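Local coordinates for beta-fructofuranosidase (PDB 6NOB), which probably hydrolyses terminal beta-fructofuranoside residues of sugars such as sucrose, as a glycoside hydrolase of family 32, at residues 404-410 and 423-429; 380-385 and 477-481; 289-293 and 373-379. All blocks are in the same frame, centred on the assembly; numbering follows the deposited sequence.

Interaction 1: 404-410 and 423-429; sequences QVRWYAG and VKASDWC
Two strands of one beta hairpin, 405-415 and 418-428, pair antiparallel in a sheet of the family 32 beta-propeller, Trp407 facing Asp427 as a hydrogen-bonded pair and Arg406 facing Trp428 as a non-hydrogen-bonded one. Trp407 N binds Asp427 O at 2.9 Å. Farther along, a classic beta bulge sets Lys424 and Ala425 against Ala409, whose O accepts from Lys424 N (2.8 Å) and from Ala425 N. The Trp428 indole is layered between two side chains. Over one face Arg406 makes a cation-pi contact, CZ 4.3 Å from the centroid of the six-membered ring; the guanidinium plane stands 80° from the ring, so NH1 alone dips toward the ring centre. Against the opposite face Gln404 CB makes a CH-pi contact, 3.5 Å from the same centroid. Arg406 reaches this place by an extended chain with CG anti to the backbone N (chi1 -168°), and its NE gives a weak bond of 2.8 Å to Ser426 OG, which also bonds Gln314. A water links Arg406 NH2 to Asp427 OD1. With an alanine at Trp428, the guanidinium would probably lose its aromatic floor and turn more freely, and a gap would open beside Gln404. Strand 385-396 bonds the far edge of 404-410 through Gly390, Ala388 and Thr386, while Tyr408 and Val423 pack on Leu363 of strand 357-365.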
ATOM      1  N   GLN A 404      10.611  -4.697   7.509  1.00 45.86           N
ATOM      2  CA  GLN A 404      11.135  -3.835   6.463  1.00 40.59           C
ATOM      3  C   GLN A 404      10.998  -4.501   5.098  1.00 37.23           C
ATOM      4  O   GLN A 404      10.956  -5.729   4.982  1.00 42.22           O
ATOM      5  CB  GLN A 404      12.601  -3.510   6.739  1.00 40.11           C
ATOM      6  CG  GLN A 404      12.810  -2.533   7.871  1.00 41.43           C
ATOM      7  CD  GLN A 404      12.602  -1.098   7.433  1.00 41.92           C
ATOM      8  OE1 GLN A 404      11.468  -0.635   7.305  1.00 37.26           O
ATOM      9  NE2 GLN A 404      13.701  -0.389   7.193  1.00 36.99           N
ATOM     10  N   VAL A 405      10.923  -3.674   4.061  1.00 37.54           N
ATOM     11  CA  VAL A 405      10.853  -4.135   2.679  1.00 37.13           C
ATOM     12  C   VAL A 405      12.259  -4.085   2.096  1.00 39.26           C
ATOM     13  O   VAL A 405      12.902  -3.029   2.102  1.00 44.31           O
ATOM     14  CB  VAL A 405       9.875  -3.282   1.858  1.00 35.81           C
ATOM     15  CG1 VAL A 405       9.965  -3.643   0.385  1.00 35.99           C
ATOM     16  CG2 VAL A 405       8.455  -3.466   2.376  1.00 32.66           C
ATOM     17  N   ARG A 406      12.741  -5.222   1.600  1.00 35.92           N
ATOM     18  CA  ARG A 406      14.101  -5.351   1.093  1.00 38.54           C
ATOM     19  C   ARG A 406      14.099  -5.426  -0.429  1.00 40.58           C
ATOM     20  O   ARG A 406      13.225  -6.062  -1.026  1.00 39.41           O
ATOM     21  CB  ARG A 406      14.779  -6.599   1.671  1.00 37.89           C
ATOM     22  CG  ARG A 406      16.274  -6.661   1.445  1.00 41.62           C
ATOM     23  CD  ARG A 406      16.977  -7.451   2.542  1.00 38.24           C
ATOM     24  NE  ARG A 406      18.411  -7.170   2.564  1.00 37.00           N
ATOM     25  CZ  ARG A 406      18.964  -6.159   3.226  1.00 40.12           C
ATOM     26  NH1 ARG A 406      18.203  -5.331   3.930  1.00 36.02           N
ATOM     27  NH2 ARG A 406      20.278  -5.973   3.184  1.00 37.80           N
ATOM     28  N   TRP A 407      15.080  -4.777  -1.055  1.00 36.73           N
ATOM     29  CA  TRP A 407      15.321  -4.928  -2.483  1.00 37.14           C
ATOM     30  C   TRP A 407      16.619  -5.693  -2.715  1.00 39.50           C
ATOM     31  O   TRP A 407      17.566  -5.601  -1.929  1.00 42.84           O
ATOM     32  CB  TRP A 407      15.368  -3.573  -3.210  1.00 35.59           C
ATOM     33  CG  TRP A 407      16.447  -2.616  -2.761  1.00 32.93           C
ATOM     34  CD1 TRP A 407      16.301  -1.566  -1.901  1.00 32.31           C
ATOM     35  CD2 TRP A 407      17.825  -2.605  -3.173  1.00 33.67           C
ATOM     36  NE1 TRP A 407      17.498  -0.911  -1.743  1.00 37.22           N
ATOM     37  CE2 TRP A 407      18.449  -1.529  -2.511  1.00 37.77           C
ATOM     38  CE3 TRP A 407      18.590  -3.406  -4.028  1.00 35.56           C
ATOM     39  CZ2 TRP A 407      19.802  -1.229  -2.680  1.00 37.15           C
ATOM     40  CZ3 TRP A 407      19.936  -3.108  -4.190  1.00 42.67           C
ATOM     41  CH2 TRP A 407      20.527  -2.029  -3.519  1.00 37.39           C
ATOM     42  N   TYR A 408      16.645  -6.456  -3.806  1.00 42.09           N
ATOM     43  CA  TYR A 408      17.798  -7.271  -4.179  1.00 39.86           C
ATOM     44  C   TYR A 408      18.061  -7.060  -5.662  1.00 40.80           C
ATOM     45  O   TYR A 408      17.168  -7.284  -6.484  1.00 40.83           O
ATOM     46  CB  TYR A 408      17.555  -8.760  -3.897  1.00 42.81           C
ATOM     47  CG  TYR A 408      16.858  -9.083  -2.590  1.00 41.51           C
ATOM     48  CD1 TYR A 408      15.491  -8.877  -2.433  1.00 38.24           C
ATOM     49  CD2 TYR A 408      17.563  -9.627  -1.522  1.00 41.53           C
ATOM     50  CE1 TYR A 408      14.855  -9.180  -1.248  1.00 41.55           C
ATOM     51  CE2 TYR A 408      16.933  -9.937  -0.332  1.00 42.75           C
ATOM     52  CZ  TYR A 408      15.580  -9.712  -0.200  1.00 43.38           C
ATOM     53  OH  TYR A 408      14.946 -10.019   0.983  1.00 41.30           O
ATOM     54  N   ALA A 409      19.278  -6.647  -6.007  1.00 39.04           N
ATOM     55  CA  ALA A 409      19.634  -6.328  -7.382  1.00 40.46           C
ATOM     56  C   ALA A 409      20.746  -7.249  -7.869  1.00 41.53           C
ATOM     57  O   ALA A 409      21.687  -7.548  -7.128  1.00 46.18           O
ATOM     58  CB  ALA A 409      20.073  -4.864  -7.515  1.00 37.87           C
ATOM     59  N   GLY A 410      20.634  -7.691  -9.115  1.00 42.49           N
ATOM     60  CA  GLY A 410      21.635  -8.582  -9.668  1.00 44.96           C
ATOM     61  C   GLY A 410      21.271  -9.035 -11.063  1.00 44.39           C
ATOM     62  O   GLY A 410      20.513  -8.370 -11.771  1.00 48.51           O
ATOM     63  N   VAL A 423      22.265 -12.428  -6.638  1.00 42.45           N
ATOM     64  CA  VAL A 423      22.223 -11.179  -5.884  1.00 39.12           C
ATOM     65  C   VAL A 423      23.615 -10.566  -5.836  1.00 42.96           C
ATOM     66  O   VAL A 423      24.566 -11.189  -5.351  1.00 46.85           O
ATOM     67  CB  VAL A 423      21.676 -11.406  -4.469  1.00 40.33           C
ATOM     68  CG1 VAL A 423      21.607 -10.084  -3.717  1.00 42.69           C
ATOM     69  CG2 VAL A 423      20.308 -12.073  -4.523  1.00 35.05           C
ATOM     70  N   LYS A 424      23.737  -9.334  -6.334  1.00 43.56           N
ATOM     71  CA  LYS A 424      24.966  -8.561  -6.210  1.00 39.63           C
ATOM     72  C   LYS A 424      24.903  -7.520  -5.101  1.00 39.25           C
ATOM     73  O   LYS A 424      25.957  -7.086  -4.622  1.00 47.66           O
ATOM     74  CB  LYS A 424      25.297  -7.853  -7.529  1.00 44.63           C
ATOM     75  CG  LYS A 424      25.418  -8.773  -8.735  1.00 52.44           C
ATOM     76  CD  LYS A 424      26.566  -9.756  -8.588  1.00 59.02           C
ATOM     77  CE  LYS A 424      26.865 -10.442  -9.912  1.00 65.69           C
ATOM     78  NZ  LYS A 424      27.994 -11.406  -9.804  1.00 70.53           N
ATOM     79  N   ALA A 425      23.705  -7.115  -4.682  1.00 39.38           N
ATOM     80  CA  ALA A 425      23.553  -6.123  -3.627  1.00 43.62           C
ATOM     81  C   ALA A 425      22.143  -6.217  -3.065  1.00 42.01           C
ATOM     82  O   ALA A 425      21.216  -6.672  -3.738  1.00 43.64           O
ATOM     83  CB  ALA A 425      23.836  -4.706  -4.140  1.00 44.00           C
ATOM     84  N   SER A 426      21.996  -5.775  -1.818  1.00 45.27           N
ATOM     85  CA  SER A 426      20.699  -5.753  -1.157  1.00 40.48           C
ATOM     86  C   SER A 426      20.699  -4.654  -0.104  1.00 41.17           C
ATOM     87  O   SER A 426      21.743  -4.320   0.459  1.00 46.43           O
ATOM     88  CB  SER A 426      20.373  -7.109  -0.521  1.00 38.56           C
ATOM     89  OG  SER A 426      20.674  -7.126   0.864  1.00 41.96           O
ATOM     90  N   ASP A 427      19.519  -4.094   0.152  1.00 41.57           N
ATOM     91  CA  ASP A 427      19.347  -3.054   1.165  1.00 43.21           C
ATOM     92  C   ASP A 427      17.854  -2.810   1.344  1.00 43.15           C
ATOM     93  O   ASP A 427      17.020  -3.398   0.649  1.00 41.83           O
ATOM     94  CB  ASP A 427      20.071  -1.762   0.783  1.00 43.71           C
ATOM     95  CG  ASP A 427      20.633  -1.036   1.988  1.00 50.61           C
ATOM     96  OD1 ASP A 427      19.993  -1.089   3.061  1.00 48.88           O
ATOM     97  OD2 ASP A 427      21.712  -0.424   1.858  1.00 55.16           O
ATOM     98  N   TRP A 428      17.523  -1.922   2.283  1.00 42.98           N
ATOM     99  CA  TRP A 428      16.136  -1.559   2.541  1.00 39.47           C
ATOM    100  C   TRP A 428      15.651  -0.513   1.543  1.00 42.64           C
ATOM    101  O   TRP A 428      16.408   0.371   1.131  1.00 44.71           O
ATOM    102  CB  TRP A 428      15.977  -1.015   3.963  1.00 35.48           C
ATOM    103  CG  TRP A 428      16.401  -1.953   5.065  1.00 43.13           C
ATOM    104  CD1 TRP A 428      17.245  -1.667   6.100  1.00 48.01           C
ATOM    105  CD2 TRP A 428      15.988  -3.314   5.252  1.00 45.22           C
ATOM    106  NE1 TRP A 428      17.389  -2.765   6.914  1.00 48.03           N
ATOM    107  CE2 TRP A 428      16.629  -3.789   6.414  1.00 45.42           C
ATOM    108  CE3 TRP A 428      15.146  -4.180   4.545  1.00 45.08           C
ATOM    109  CZ2 TRP A 428      16.453  -5.089   6.885  1.00 43.74           C
ATOM    110  CZ3 TRP A 428      14.970  -5.469   5.017  1.00 42.00           C
ATOM    111  CH2 TRP A 428      15.620  -5.910   6.175  1.00 40.01           C
ATOM    112  N   CYS A 429      14.370  -0.612   1.168  1.00 39.72           N
ATOM    113  CA  CYS A 429      13.758   0.402   0.312  1.00 38.12           C
ATOM    114  C   CYS A 429      13.516   1.706   1.059  1.00 36.77           C
ATOM    115  O   CYS A 429      13.496   2.777   0.442  1.00 43.04           O
ATOM    116  CB  CYS A 429      12.427  -0.102  -0.249  1.00 39.08           C
ATOM    117  SG  CYS A 429      12.522  -1.515  -1.369  1.00 43.56           S
TER
HETATM  118  O   HOH W   1      20.248  -3.545   4.505  1.00 42.39           O

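Interaction 2: 380-385 and 477-481; sequences FQVDGV and ELHVR
Asp383, in the type I' turn that closes the hairpin of strands 377-382 and 385-396, reaches over to His479 and Val480 of strand 468-481, joining two sheets of the beta-propeller whose strands 380-382 and 477-481 run at 67° to one another. The second segment begins with Glu477, which acts from within its own segment: its OE2 accepts from His479 NE2 (2.8 Å) and so helps to fix the rotation of that ring. Leu478 turns to the first segment, where its CD1 meets Phe380 CZ at 3.7 Å, the two side chains crossing at about a right angle; Val382 CG2 rests against Leu478 O. His479 then presents ND1 to the carboxylate of Asp383. The main bond, 2.7 Å from ND1 to OD2, uses the syn lone pair of OD2 and lies close to the imidazole plane; a weak one goes to OD1, and ring and carboxylate are only 18° from coplanar. Held between Asp383 and Glu477, the imidazole is likely to be biased toward its protonated form. Val480 N adds a third bond, 2.9 Å to the same OD2 but on its anti lone pair, so this oxygen is gripped from both sides by two donors. Asp383 CG lies anti to its carbonyl carbon (chi1 -53°), which brings OD2 within reach of both His479 ND1 and Val480 N. The methyls of Val480 divide between the hairpin arms: CG2 touches Val382 CG1 at 3.7 Å, CG1 touches Val385 CG2 at 3.9 Å. Beside them a water bridges the two backbones, its O donating to Asp383 O at 2.9 Å and to Val480 O at 2.7 Å.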
ATOM      1  N   PHE A 380      11.325  -7.356 -11.444  1.00 36.33           N
ATOM      2  CA  PHE A 380      11.325  -6.539 -12.647  1.00 32.66           C
ATOM      3  C   PHE A 380      12.765  -6.212 -13.012  1.00 39.63           C
ATOM      4  O   PHE A 380      13.703  -6.528 -12.276  1.00 40.69           O
ATOM      5  CB  PHE A 380      10.506  -5.259 -12.449  1.00 29.20           C
ATOM      6  CG  PHE A 380      10.937  -4.445 -11.261  1.00 28.57           C
ATOM      7  CD1 PHE A 380      11.922  -3.477 -11.387  1.00 31.90           C
ATOM      8  CD2 PHE A 380      10.362  -4.654 -10.016  1.00 32.12           C
ATOM      9  CE1 PHE A 380      12.325  -2.731 -10.292  1.00 38.47           C
ATOM     10  CE2 PHE A 380      10.761  -3.910  -8.917  1.00 30.74           C
ATOM     11  CZ  PHE A 380      11.743  -2.948  -9.055  1.00 34.12           C
ATOM     12  N   GLN A 381      12.926  -5.564 -14.165  1.00 36.45           N
ATOM     13  CA  GLN A 381      14.228  -5.120 -14.637  1.00 38.84           C
ATOM     14  C   GLN A 381      14.181  -3.627 -14.926  1.00 38.92           C
ATOM     15  O   GLN A 381      13.207  -3.127 -15.496  1.00 41.54           O
ATOM     16  CB  GLN A 381      14.656  -5.888 -15.887  1.00 36.28           C
ATOM     17  CG  GLN A 381      15.088  -7.307 -15.581  1.00 38.90           C
ATOM     18  CD  GLN A 381      15.255  -8.154 -16.817  1.00 39.93           C
ATOM     19  OE1 GLN A 381      14.893  -7.745 -17.920  1.00 41.07           O
ATOM     20  NE2 GLN A 381      15.804  -9.349 -16.641  1.00 44.99           N
ATOM     21  N   VAL A 382      15.233  -2.921 -14.521  1.00 39.22           N
ATOM     22  CA  VAL A 382      15.338  -1.486 -14.760  1.00 42.09           C
ATOM     23  C   VAL A 382      16.811  -1.132 -14.922  1.00 47.68           C
ATOM     24  O   VAL A 382      17.674  -1.659 -14.211  1.00 49.87           O
ATOM     25  CB  VAL A 382      14.656  -0.678 -13.631  1.00 42.00           C
ATOM     26  CG1 VAL A 382      15.465  -0.729 -12.341  1.00 37.10           C
ATOM     27  CG2 VAL A 382      14.427   0.754 -14.068  1.00 50.01           C
ATOM     28  N   ASP A 383      17.093  -0.252 -15.888  1.00 52.81           N
ATOM     29  CA  ASP A 383      18.450   0.172 -16.222  1.00 44.29           C
ATOM     30  C   ASP A 383      19.397  -1.022 -16.346  1.00 42.16           C
ATOM     31  O   ASP A 383      20.537  -0.970 -15.871  1.00 38.35           O
ATOM     32  CB  ASP A 383      18.981   1.177 -15.187  1.00 41.37           C
ATOM     33  CG  ASP A 383      18.040   2.370 -14.968  1.00 46.36           C
ATOM     34  OD1 ASP A 383      17.696   3.086 -15.934  1.00 42.53           O
ATOM     35  OD2 ASP A 383      17.653   2.608 -13.807  1.00 54.26           O
ATOM     36  N   GLY A 384      18.933  -2.105 -16.973  1.00 43.00           N
ATOM     37  CA  GLY A 384      19.772  -3.255 -17.262  1.00 39.29           C
ATOM     38  C   GLY A 384      20.062  -4.184 -16.103  1.00 47.08           C
ATOM     39  O   GLY A 384      20.967  -5.018 -16.216  1.00 47.81           O
ATOM     40  N   VAL A 385      19.326  -4.080 -14.998  1.00 42.91           N
ATOM     41  CA  VAL A 385      19.562  -4.896 -13.812  1.00 39.19           C
ATOM     42  C   VAL A 385      18.237  -5.485 -13.346  1.00 39.77           C
ATOM     43  O   VAL A 385      17.213  -4.792 -13.329  1.00 42.47           O
ATOM     44  CB  VAL A 385      20.223  -4.073 -12.682  1.00 39.25           C
ATOM     45  CG1 VAL A 385      20.221  -4.848 -11.371  1.00 37.19           C
ATOM     46  CG2 VAL A 385      21.642  -3.679 -13.069  1.00 35.47           C
ATOM     47  N   GLU A 477       9.601   6.878  -8.418  1.00 30.58           N
ATOM     48  CA  GLU A 477      10.231   6.312  -9.600  1.00 35.37           C
ATOM     49  C   GLU A 477      11.496   5.572  -9.185  1.00 35.68           C
ATOM     50  O   GLU A 477      12.236   6.028  -8.310  1.00 39.60           O
ATOM     51  CB  GLU A 477      10.568   7.409 -10.617  1.00 35.09           C
ATOM     52  CG  GLU A 477      11.162   6.893 -11.924  1.00 45.31           C
ATOM     53  CD  GLU A 477      11.551   8.012 -12.875  1.00 53.34           C
ATOM     54  OE1 GLU A 477      11.085   9.155 -12.675  1.00 50.35           O
ATOM     55  OE2 GLU A 477      12.323   7.746 -13.822  1.00 54.65           O
ATOM     56  N   LEU A 478      11.739   4.429  -9.821  1.00 33.58           N
ATOM     57  CA  LEU A 478      12.852   3.560  -9.469  1.00 36.81           C
ATOM     58  C   LEU A 478      13.904   3.552 -10.569  1.00 38.78           C
ATOM     59  O   LEU A 478      13.577   3.504 -11.759  1.00 40.55           O
ATOM     60  CB  LEU A 478      12.369   2.130  -9.213  1.00 33.56           C
ATOM     61  CG  LEU A 478      11.389   1.955  -8.053  1.00 33.06           C
ATOM     62  CD1 LEU A 478      11.085   0.480  -7.829  1.00 29.57           C
ATOM     63  CD2 LEU A 478      11.943   2.592  -6.791  1.00 29.33           C
ATOM     64  N   HIS A 479      15.169   3.594 -10.155  1.00 39.73           N
ATOM     65  CA  HIS A 479      16.304   3.391 -11.042  1.00 39.38           C
ATOM     66  C   HIS A 479      17.367   2.599 -10.292  1.00 44.14           C
ATOM     67  O   HIS A 479      17.371   2.539  -9.061  1.00 40.25           O
ATOM     68  CB  HIS A 479      16.883   4.721 -11.550  1.00 32.76           C
ATOM     69  CG  HIS A 479      16.112   5.317 -12.687  1.00 41.32           C
ATOM     70  ND1 HIS A 479      16.238   4.869 -13.986  1.00 41.31           N
ATOM     71  CD2 HIS A 479      15.209   6.325 -12.721  1.00 36.67           C
ATOM     72  CE1 HIS A 479      15.439   5.572 -14.770  1.00 44.50           C
ATOM     73  NE2 HIS A 479      14.803   6.462 -14.026  1.00 42.04           N
ATOM     74  N   VAL A 480      18.269   1.978 -11.048  1.00 44.34           N
ATOM     75  CA  VAL A 480      19.422   1.284 -10.485  1.00 42.20           C
ATOM     76  C   VAL A 480      20.674   2.009 -10.955  1.00 46.43           C
ATOM     77  O   VAL A 480      20.956   2.059 -12.159  1.00 46.54           O
ATOM     78  CB  VAL A 480      19.462  -0.199 -10.884  1.00 39.48           C
ATOM     79  CG1 VAL A 480      20.844  -0.781 -10.611  1.00 34.23           C
ATOM     80  CG2 VAL A 480      18.398  -0.979 -10.125  1.00 34.24           C
ATOM     81  N   ARG A 481      21.416   2.577 -10.008  1.00 45.47           N
ATOM     82  CA  ARG A 481      22.641   3.313 -10.290  1.00 47.10           C
ATOM     83  C   ARG A 481      23.783   2.659  -9.528  1.00 49.37           C
ATOM     84  O   ARG A 481      23.747   2.585  -8.293  1.00 50.54           O
ATOM     85  CB  ARG A 481      22.499   4.787  -9.901  1.00 44.20           C
ATOM     86  CG  ARG A 481      21.248   5.449 -10.456  1.00 47.79           C
ATOM     87  CD  ARG A 481      21.276   6.954 -10.259  1.00 55.71           C
ATOM     88  NE  ARG A 481      19.933   7.497 -10.076  1.00 62.00           N
ATOM     89  CZ  ARG A 481      19.133   7.863 -11.073  1.00 67.38           C
ATOM     90  NH1 ARG A 481      17.924   8.343 -10.812  1.00 70.94           N
ATOM     91  NH2 ARG A 481      19.540   7.750 -12.330  1.00 65.81           N
TER
HETATM   92  O   HOH W   2      22.146   0.335 -13.787  1.00 48.78           O

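Interaction 3: 289-293 and 373-379; sequences VTATN and TYECPDL
Strands 289-293 and 377-379 run roughly antiparallel at 146° where two neighbouring sheets of the beta-propeller meet. The two segments' backbones come closest before the corner at Cys376, with the CA atoms of Ala291 and Tyr374 4.8 Å apart. The second segment carries the Glu-Cys-Pro sequence characteristic of family 32 active sites, and bends at Cys376, whose N is bonded to Asp269. Ala291 sits in the elbow of that bend: its CB touches Tyr374 CB at 3.5 Å on one arm and Pro377 CD at 3.6 Å on the other. Pro377 lays its ring against the backbone between Thr290 and Ala291. Val289 spans Pro377 and Leu379, two residues apart on the strand after the corner, CG1 against Leu379 CB at 3.6 Å and CG2 against Pro377 CB at 4.0 Å; CG1 lies anti to the carbonyl carbon (chi1 -68°), which aims it at Leu379. Glu375 points away from strand 289-293 to a salt bridge with Arg268, and a bound PEG lies about 3 Å from its side chain. Near Thr373 one water joins the two segments: it sits 2.8 Å from Thr373 OG1, gives a weak bond to Ala291 O and donates to Tyr374 O at 2.8 Å.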
ATOM      1  N   VAL A 289       5.891 -14.010  -9.640  1.00 31.20           N
ATOM      2  CA  VAL A 289       6.503 -14.289  -8.346  1.00 35.01           C
ATOM      3  C   VAL A 289       5.404 -14.340  -7.298  1.00 38.17           C
ATOM      4  O   VAL A 289       4.424 -13.585  -7.363  1.00 37.03           O
ATOM      5  CB  VAL A 289       7.575 -13.245  -7.974  1.00 34.78           C
ATOM      6  CG1 VAL A 289       8.771 -13.363  -8.898  1.00 43.75           C
ATOM      7  CG2 VAL A 289       7.001 -11.840  -8.018  1.00 28.84           C
ATOM      8  N   THR A 290       5.552 -15.250  -6.342  1.00 34.81           N
ATOM      9  CA  THR A 290       4.642 -15.357  -5.215  1.00 31.67           C
ATOM     10  C   THR A 290       5.464 -15.417  -3.937  1.00 38.11           C
ATOM     11  O   THR A 290       6.626 -15.832  -3.941  1.00 39.12           O
ATOM     12  CB  THR A 290       3.730 -16.592  -5.332  1.00 32.20           C
ATOM     13  OG1 THR A 290       4.468 -17.688  -5.885  1.00 34.43           O
ATOM     14  CG2 THR A 290       2.546 -16.293  -6.236  1.00 30.57           C
ATOM     15  N   ALA A 291       4.852 -14.983  -2.840  1.00 35.81           N
ATOM     16  CA  ALA A 291       5.515 -14.910  -1.546  1.00 34.06           C
ATOM     17  C   ALA A 291       5.154 -16.140  -0.720  1.00 36.96           C
ATOM     18  O   ALA A 291       3.973 -16.400  -0.472  1.00 39.23           O
ATOM     19  CB  ALA A 291       5.118 -13.631  -0.810  1.00 35.92           C
ATOM     20  N   THR A 292       6.169 -16.888  -0.295  1.00 34.40           N
ATOM     21  CA  THR A 292       5.966 -18.061   0.549  1.00 36.86           C
ATOM     22  C   THR A 292       7.261 -18.345   1.307  1.00 37.12           C
ATOM     23  O   THR A 292       8.156 -17.498   1.384  1.00 42.15           O
ATOM     24  CB  THR A 292       5.521 -19.270  -0.280  1.00 34.09           C
ATOM     25  OG1 THR A 292       5.184 -20.350   0.599  1.00 35.73           O
ATOM     26  CG2 THR A 292       6.630 -19.719  -1.219  1.00 28.70           C
ATOM     27  N   ASN A 293       7.349 -19.542   1.885  1.00 38.97           N
ATOM     28  CA  ASN A 293       8.568 -20.031   2.509  1.00 38.56           C
ATOM     29  C   ASN A 293       8.776 -21.479   2.091  1.00 34.32           C
ATOM     30  O   ASN A 293       7.820 -22.191   1.776  1.00 32.94           O
ATOM     31  CB  ASN A 293       8.518 -19.913   4.044  1.00 39.61           C
ATOM     32  CG  ASN A 293       7.252 -20.514   4.638  1.00 43.76           C
ATOM     33  OD1 ASN A 293       6.257 -19.818   4.844  1.00 45.71           O
ATOM     34  ND2 ASN A 293       7.288 -21.813   4.918  1.00 33.21           N
ATOM     35  N   THR A 373       8.129 -15.390   6.525  1.00 34.95           N
ATOM     36  CA  THR A 373       7.792 -15.575   5.120  1.00 31.20           C
ATOM     37  C   THR A 373       7.835 -14.215   4.436  1.00 35.77           C
ATOM     38  O   THR A 373       7.962 -13.173   5.086  1.00 39.77           O
ATOM     39  CB  THR A 373       6.413 -16.230   4.960  1.00 31.80           C
ATOM     40  OG1 THR A 373       6.219 -16.633   3.599  1.00 34.06           O
ATOM     41  CG2 THR A 373       5.309 -15.264   5.365  1.00 29.77           C
ATOM     42  N   TYR A 374       7.738 -14.241   3.111  1.00 37.94           N
ATOM     43  CA  TYR A 374       7.670 -13.022   2.326  1.00 34.56           C
ATOM     44  C   TYR A 374       6.240 -12.497   2.275  1.00 33.41           C
ATOM     45  O   TYR A 374       5.271 -13.231   2.481  1.00 37.67           O
ATOM     46  CB  TYR A 374       8.165 -13.267   0.899  1.00 28.80           C
ATOM     47  CG  TYR A 374       9.637 -13.023   0.672  1.00 32.43           C
ATOM     48  CD1 TYR A 374      10.220 -11.800   0.983  1.00 33.58           C
ATOM     49  CD2 TYR A 374      10.442 -14.013   0.123  1.00 31.73           C
ATOM     50  CE1 TYR A 374      11.569 -11.578   0.764  1.00 35.30           C
ATOM     51  CE2 TYR A 374      11.790 -13.799  -0.100  1.00 31.14           C
ATOM     52  CZ  TYR A 374      12.347 -12.580   0.220  1.00 32.11           C
ATOM     53  OH  TYR A 374      13.689 -12.369  -0.002  1.00 35.25           O
ATOM     54  N   GLU A 375       6.122 -11.203   1.991  1.00 30.87           N
ATOM     55  CA  GLU A 375       4.852 -10.587   1.644  1.00 34.34           C
ATOM     56  C   GLU A 375       5.095  -9.575   0.532  1.00 36.98           C
ATOM     57  O   GLU A 375       6.127  -8.898   0.515  1.00 33.90           O
ATOM     58  CB  GLU A 375       4.195  -9.909   2.857  1.00 40.19           C
ATOM     59  CG  GLU A 375       3.441 -10.879   3.761  1.00 45.94           C
ATOM     60  CD  GLU A 375       2.509 -10.186   4.738  1.00 49.85           C
ATOM     61  OE1 GLU A 375       2.929  -9.189   5.363  1.00 52.33           O
ATOM     62  OE2 GLU A 375       1.354 -10.642   4.883  1.00 51.21           O
ATOM     63  N   CYS A 376       4.151  -9.502  -0.407  1.00 33.99           N
ATOM     64  CA  CYS A 376       4.148  -8.541  -1.506  1.00 37.70           C
ATOM     65  C   CYS A 376       5.456  -8.552  -2.292  1.00 40.11           C
ATOM     66  O   CYS A 376       6.217  -7.576  -2.247  1.00 35.31           O
ATOM     67  CB  CYS A 376       3.861  -7.135  -0.973  1.00 42.35           C
ATOM     68  SG  CYS A 376       2.272  -7.008  -0.103  1.00 45.27           S
ATOM     69  N   PRO A 377       5.747  -9.620  -3.028  1.00 38.39           N
ATOM     70  CA  PRO A 377       6.975  -9.665  -3.821  1.00 30.39           C
ATOM     71  C   PRO A 377       6.811  -8.919  -5.139  1.00 36.73           C
ATOM     72  O   PRO A 377       5.711  -8.544  -5.546  1.00 40.96           O
ATOM     73  CB  PRO A 377       7.173 -11.162  -4.059  1.00 30.68           C
ATOM     74  CG  PRO A 377       5.774 -11.684  -4.149  1.00 38.18           C
ATOM     75  CD  PRO A 377       4.959 -10.857  -3.174  1.00 40.86           C
ATOM     76  N   ASP A 378       7.941  -8.715  -5.806  1.00 36.86           N
ATOM     77  CA  ASP A 378       7.963  -8.065  -7.106  1.00 34.09           C
ATOM     78  C   ASP A 378       9.284  -8.403  -7.778  1.00 35.02           C
ATOM     79  O   ASP A 378      10.322  -8.474  -7.114  1.00 35.48           O
ATOM     80  CB  ASP A 378       7.791  -6.546  -6.984  1.00 34.75           C
ATOM     81  CG  ASP A 378       7.198  -5.920  -8.237  1.00 39.16           C
ATOM     82  OD1 ASP A 378       7.235  -6.569  -9.304  1.00 41.04           O
ATOM     83  OD2 ASP A 378       6.691  -4.780  -8.154  1.00 37.12           O
ATOM     84  N   LEU A 379       9.233  -8.627  -9.087  1.00 35.41           N
ATOM     85  CA  LEU A 379      10.418  -8.958  -9.868  1.00 33.03           C
ATOM     86  C   LEU A 379      10.335  -8.204 -11.183  1.00 38.33           C
ATOM     87  O   LEU A 379       9.378  -8.382 -11.942  1.00 39.62           O
ATOM     88  CB  LEU A 379      10.523 -10.467 -10.112  1.00 30.75           C
ATOM     89  CG  LEU A 379      11.807 -10.971 -10.773  1.00 33.10           C
ATOM     90  CD1 LEU A 379      12.996 -10.807  -9.836  1.00 36.61           C
ATOM     91  CD2 LEU A 379      11.646 -12.419 -11.197  1.00 27.17           C
TER
HETATM   92  O   HOH W   3       3.923 -15.715   2.211  1.00 30.75           O

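All three contacts involve the sheet built round strand 385-396. Interaction 3 carries the Glu-Cys-Pro motif, whose Glu375 is probably the acid/base, as in family 32 relatives. From the centre of interaction 3, that of interaction 1 lies about 14 Å away and that of interaction 2 about 19 Å. The centres of interactions 1 and 2 are about 12 Å apart. Interaction 3 couples to interaction 1 through the hydroxyls of Tyr374 and Tyr408, whose OH atoms are 2.8 Å apart, probably hydrogen-bonded. Interaction 1 meets interaction 2 by packing, Gly410 O against Val385 CG1 at 3.6 Å. Segments 373-379 and 380-385 follow one another along strand 377-382, so interactions 2 and 3 share one strand.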